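COG0546: Predicted phosphatases (PDB 2AH5) is of unknown function but, as a haloacid dehalogenase-like hydrolase, is probably a phosphatase acting through an aspartate-bearing loop at one end of its parallel sheet. Local coordinates at residues F9-T14 with S111-M116; G131-A136 with I143-Q148. One frame throughout, in Å; residues are numbered along the deposited sequence.

Contact 1 of 2, residues F9-T14 with S111-M116; sequences FDLDGT and STAQDM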
# COMPACT_ATOMS: atom_id res chain seq x y z
N PHE A 9 0.27 3.23 -7.85
CA PHE A 9 0.66 3.60 -6.50
C PHE A 9 0.17 2.57 -5.49
O PHE A 9 -0.99 2.13 -5.60
CB PHE A 9 0.01 4.91 -6.14
CG PHE A 9 0.61 6.09 -6.82
CD1 PHE A 9 0.16 6.46 -8.07
CD2 PHE A 9 1.59 6.83 -6.19
CE1 PHE A 9 0.70 7.58 -8.70
CE2 PHE A 9 2.13 7.98 -6.82
CZ PHE A 9 1.68 8.32 -8.07
N ASP A 10 1.01 2.18 -4.54
CA ASP A 10 0.51 1.53 -3.30
C ASP A 10 -0.25 2.64 -2.53
O ASP A 10 -0.05 3.82 -2.80
CB ASP A 10 1.67 0.96 -2.44
CG ASP A 10 1.20 -0.15 -1.47
OD1 ASP A 10 -0.02 -0.39 -1.31
OD2 ASP A 10 2.07 -0.80 -0.83
N LEU A 11 -1.10 2.27 -1.58
CA LEU A 11 -1.97 3.23 -0.87
C LEU A 11 -1.38 3.47 0.51
O LEU A 11 -0.72 4.46 0.71
CB LEU A 11 -3.41 2.69 -0.74
CG LEU A 11 -4.46 3.62 -0.11
CD1 LEU A 11 -4.51 4.97 -0.82
CD2 LEU A 11 -5.85 2.94 -0.17
N ASP A 12 -1.62 2.55 1.44
CA ASP A 12 -1.05 2.61 2.79
C ASP A 12 0.47 2.64 2.73
O ASP A 12 1.07 1.87 2.00
CB ASP A 12 -1.45 1.39 3.61
CG ASP A 12 -2.91 1.25 3.73
OD1 ASP A 12 -3.47 1.89 4.62
OD2 ASP A 12 -3.52 0.52 2.91
N GLY A 13 1.09 3.53 3.49
CA GLY A 13 2.53 3.58 3.58
C GLY A 13 3.21 4.29 2.42
O GLY A 13 4.41 4.48 2.45
N THR A 14 2.43 4.68 1.42
CA THR A 14 2.98 5.38 0.26
C THR A 14 2.26 6.73 0.08
O THR A 14 2.85 7.80 0.28
CB THR A 14 2.86 4.49 -1.01
OG1 THR A 14 3.69 3.33 -0.85
CG2 THR A 14 3.27 5.24 -2.25
N SER A 111 -13.02 -1.94 -1.95
CA SER A 111 -13.98 -0.99 -1.40
C SER A 111 -13.39 -0.13 -0.28
O SER A 111 -13.67 1.08 -0.23
CB SER A 111 -15.25 -1.71 -0.93
OG SER A 111 -14.92 -2.63 0.09
N THR A 112 -12.57 -0.74 0.57
CA THR A 112 -11.83 -0.01 1.62
C THR A 112 -10.88 1.04 1.00
O THR A 112 -10.84 2.20 1.44
CB THR A 112 -11.06 -0.97 2.57
OG1 THR A 112 -11.94 -1.98 3.09
CG2 THR A 112 -10.50 -0.22 3.76
N ALA A 113 -10.14 0.65 -0.04
CA ALA A 113 -9.23 1.56 -0.74
C ALA A 113 -9.99 2.73 -1.38
O ALA A 113 -9.56 3.90 -1.30
CB ALA A 113 -8.42 0.79 -1.80
N GLN A 114 -11.12 2.42 -2.01
CA GLN A 114 -11.95 3.45 -2.58
C GLN A 114 -12.46 4.40 -1.52
O GLN A 114 -12.36 5.60 -1.71
CB GLN A 114 -13.08 2.86 -3.43
CG GLN A 114 -12.50 2.13 -4.63
CD GLN A 114 -13.16 2.43 -5.95
OE1 GLN A 114 -12.99 1.68 -6.92
NE2 GLN A 114 -13.88 3.54 -6.02
N ASP A 115 -12.93 3.87 -0.39
CA ASP A 115 -13.40 4.68 0.73
C ASP A 115 -12.31 5.60 1.26
O ASP A 115 -12.54 6.81 1.46
CB ASP A 115 -13.93 3.81 1.87
CG ASP A 115 -15.28 3.16 1.56
OD1 ASP A 115 -15.97 3.59 0.60
OD2 ASP A 115 -15.62 2.21 2.29
N MSE A 116 -11.13 5.02 1.52
CA MSE A 116 -9.99 5.80 2.02
C MSE A 116 -9.59 6.92 1.04
O MSE A 116 -9.45 8.09 1.43
CB MSE A 116 -8.80 4.89 2.32
CG MSE A 116 -7.50 5.62 2.70
SE MSE A 116 -6.14 4.34 3.34
CE MSE A 116 -7.43 3.21 4.41
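Within 111-116, A113 comes nearest to the 9-14 backbone, its CA 7.5 Å from the CA of L11. The touching is done by one methyl branch: L11 CD2 lies 3.7 Å from both A113 CA and A113 CB, so it rests against the small alanine and its helix backbone. L11 is aimed this way by its first torsion, with CG opposite the backbone N (chi1 -176°). At the other end of the residue, L11 N donates to D10 OD1 at 2.9 Å, entering on the anti side and 35° out of the carboxylate plane.

Three residues on, M116 (selenomethionine) again faces the loop. Its chain runs straight through the first two torsions and then bends about the CG-SE bond (chi3 -40°), with SE itself the main touching atom. L11 CD2 is 3.8 Å from M116 SE, making that methyl common to both helix residues, while L11 CG stays 3.9 Å from M116 SE. The D12 side chain lies roughly at right angles to M116, and D12 OD1 is 3.8 Å from M116 SE, a van der Waals neighbour; that oxygen is instead gripped by S18 OG in a hydrogen bond and by K108 NZ in a salt bridge. No hydrogen bond links the two segments. D10, D12 and T14 fit the DxDx(T/V) signature of the family, so D10 is probably the nucleophile as in relatives, and the contact packs the residue next to it, L11, against helix 110-119.

Around this largely buried patch, T106 at the end of strand 102-106 touches L11 and A113, Y75 of helix 64-79 covers D12 and M116, and F9 and T14 lean on I160 of strand 157-161.

Contact 2 of 2, residues G131-A136 with I143-Q148; sequences GSSPEA and IHQALQ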
# COMPACT_ATOMS: atom_id res chain seq x y z
N GLY A 131 -7.96 -3.09 -5.63
CA GLY A 131 -7.52 -3.70 -4.36
C GLY A 131 -7.71 -5.22 -4.42
O GLY A 131 -7.95 -5.77 -5.49
N SER A 132 -7.60 -5.88 -3.27
CA SER A 132 -7.67 -7.33 -3.23
C SER A 132 -9.12 -7.78 -3.41
O SER A 132 -10.05 -7.07 -3.03
CB SER A 132 -7.12 -7.87 -1.92
OG SER A 132 -7.89 -7.38 -0.85
N SER A 133 -9.26 -9.00 -3.94
CA SER A 133 -10.55 -9.56 -4.40
C SER A 133 -10.29 -11.04 -4.70
O SER A 133 -9.14 -11.50 -4.57
CB SER A 133 -11.01 -8.87 -5.68
OG SER A 133 -10.24 -9.25 -6.82
N PRO A 134 -11.35 -11.80 -5.05
CA PRO A 134 -11.12 -13.18 -5.49
C PRO A 134 -10.29 -13.24 -6.79
O PRO A 134 -9.44 -14.11 -6.94
CB PRO A 134 -12.55 -13.71 -5.73
CG PRO A 134 -13.43 -12.84 -4.86
CD PRO A 134 -12.78 -11.47 -4.99
N GLU A 135 -10.54 -12.30 -7.71
CA GLU A 135 -9.75 -12.15 -8.94
C GLU A 135 -8.25 -11.85 -8.66
O GLU A 135 -7.37 -12.22 -9.46
CB GLU A 135 -10.33 -11.02 -9.79
CG GLU A 135 -9.98 -11.08 -11.27
CD GLU A 135 -10.32 -9.78 -11.99
OE1 GLU A 135 -11.12 -8.99 -11.45
OE2 GLU A 135 -9.76 -9.55 -13.10
N ALA A 136 -7.99 -11.19 -7.53
CA ALA A 136 -6.66 -10.68 -7.21
C ALA A 136 -6.30 -10.72 -5.71
O ALA A 136 -6.42 -9.72 -5.00
CB ALA A 136 -6.50 -9.28 -7.78
N ILE A 143 -1.81 -6.00 -9.76
CA ILE A 143 -1.05 -5.35 -10.83
C ILE A 143 -1.49 -5.91 -12.20
O ILE A 143 -1.77 -5.14 -13.14
CB ILE A 143 0.47 -5.53 -10.61
CG1 ILE A 143 0.95 -4.75 -9.37
CG2 ILE A 143 1.28 -5.15 -11.85
CD1 ILE A 143 2.40 -4.92 -8.97
N HIS A 144 -1.55 -7.25 -12.31
CA HIS A 144 -2.09 -7.88 -13.52
C HIS A 144 -3.46 -7.32 -13.91
O HIS A 144 -3.71 -7.02 -15.08
CB HIS A 144 -2.22 -9.41 -13.37
CG HIS A 144 -0.94 -10.16 -13.59
ND1 HIS A 144 -0.13 -9.97 -14.69
CD2 HIS A 144 -0.33 -11.11 -12.84
CE1 HIS A 144 0.92 -10.77 -14.61
NE2 HIS A 144 0.82 -11.47 -13.50
N GLN A 145 -4.35 -7.23 -12.94
CA GLN A 145 -5.68 -6.71 -13.20
C GLN A 145 -5.64 -5.26 -13.75
O GLN A 145 -6.32 -4.94 -14.75
CB GLN A 145 -6.54 -6.79 -11.95
CG GLN A 145 -7.95 -6.30 -12.21
CD GLN A 145 -8.88 -6.44 -11.04
OE1 GLN A 145 -8.47 -6.88 -9.95
NE2 GLN A 145 -10.15 -6.08 -11.25
N ALA A 146 -4.87 -4.39 -13.08
CA ALA A 146 -4.68 -3.01 -13.52
C ALA A 146 -4.16 -2.95 -14.96
O ALA A 146 -4.71 -2.22 -15.80
CB ALA A 146 -3.76 -2.22 -12.56
N LEU A 147 -3.12 -3.72 -15.26
CA LEU A 147 -2.50 -3.70 -16.59
C LEU A 147 -3.48 -4.18 -17.68
O LEU A 147 -3.70 -3.47 -18.68
CB LEU A 147 -1.25 -4.57 -16.62
CG LEU A 147 0.04 -4.14 -15.91
CD1 LEU A 147 0.95 -5.33 -15.89
CD2 LEU A 147 0.68 -2.97 -16.64
N GLN A 148 -4.07 -5.35 -17.46
CA GLN A 148 -5.01 -5.92 -18.42
C GLN A 148 -6.26 -5.06 -18.64
O GLN A 148 -6.63 -4.81 -19.79
CB GLN A 148 -5.35 -7.36 -18.04
CG GLN A 148 -4.10 -8.23 -18.08
CD GLN A 148 -4.33 -9.66 -17.63
OE1 GLN A 148 -5.47 -10.14 -17.59
NE2 GLN A 148 -3.25 -10.34 -17.30
O HOH W 1 -9.41 -6.78 -7.58
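Q145 reaches from helix 139-149 to the loop that follows strand 128-132, meeting E135 and A136. At the root, CB of Q145 is 4.4 Å from E135 OE2, no more than loose packing. With CG opposite the backbone N (chi1 -178°) and the chain straight beyond it, the side chain projects squarely toward the loop. CG comes within 3.8 Å of E135 OE2. At CD the carboxylate of E135 arrives over the face of the amide, E135 OE1 being 3.4 Å from Q145 CD, and the two planes are turned 44° apart.

NE2 of Q145 is 3.1 Å from E135 OE1, but the oxygen sits above the amide plane and the N-H does not point at it, so no hydrogen bond forms. OE1 of Q145 lies over the methyl of A136 (CB at 3.8 Å) and accepts a hydrogen bond from water 1, 2.6 Å away. That water gives its second proton to G131 O at 2.7 Å and accepts one from S133 OG.

A water with three hydrogen bonds thus joins the helix to the end of edge strand 128-132 (G131 O) and to the loop after it (S133 OG), at one strand-to-helix step of the alpha/beta fold. Both its protons go to oxygens, which helps to set which way the amide faces; the carboxylate of the exposed residue E135 adds contact without directional bonding.

From the N terminus, the chain runs through strand 6-9 into the 9-14 loop, passes through the helices 19-33 to 64-79 and strand 102-106, and returns on helix 110-119, where contact 1 closes a loop of 96 residues. The chain then enters strand 128-132, which leads to contact 2, closing a short loop of 6 residues onto helix 139-149. The two are in series, neither nesting nor crossing, with centres 14 Å apart and nearest atoms about 5 Å apart. Contact 1 ties the end of a central strand to a helix; contact 2 ties the loop after edge strand 128-132, and through the water the strand's own end, to the helix that follows.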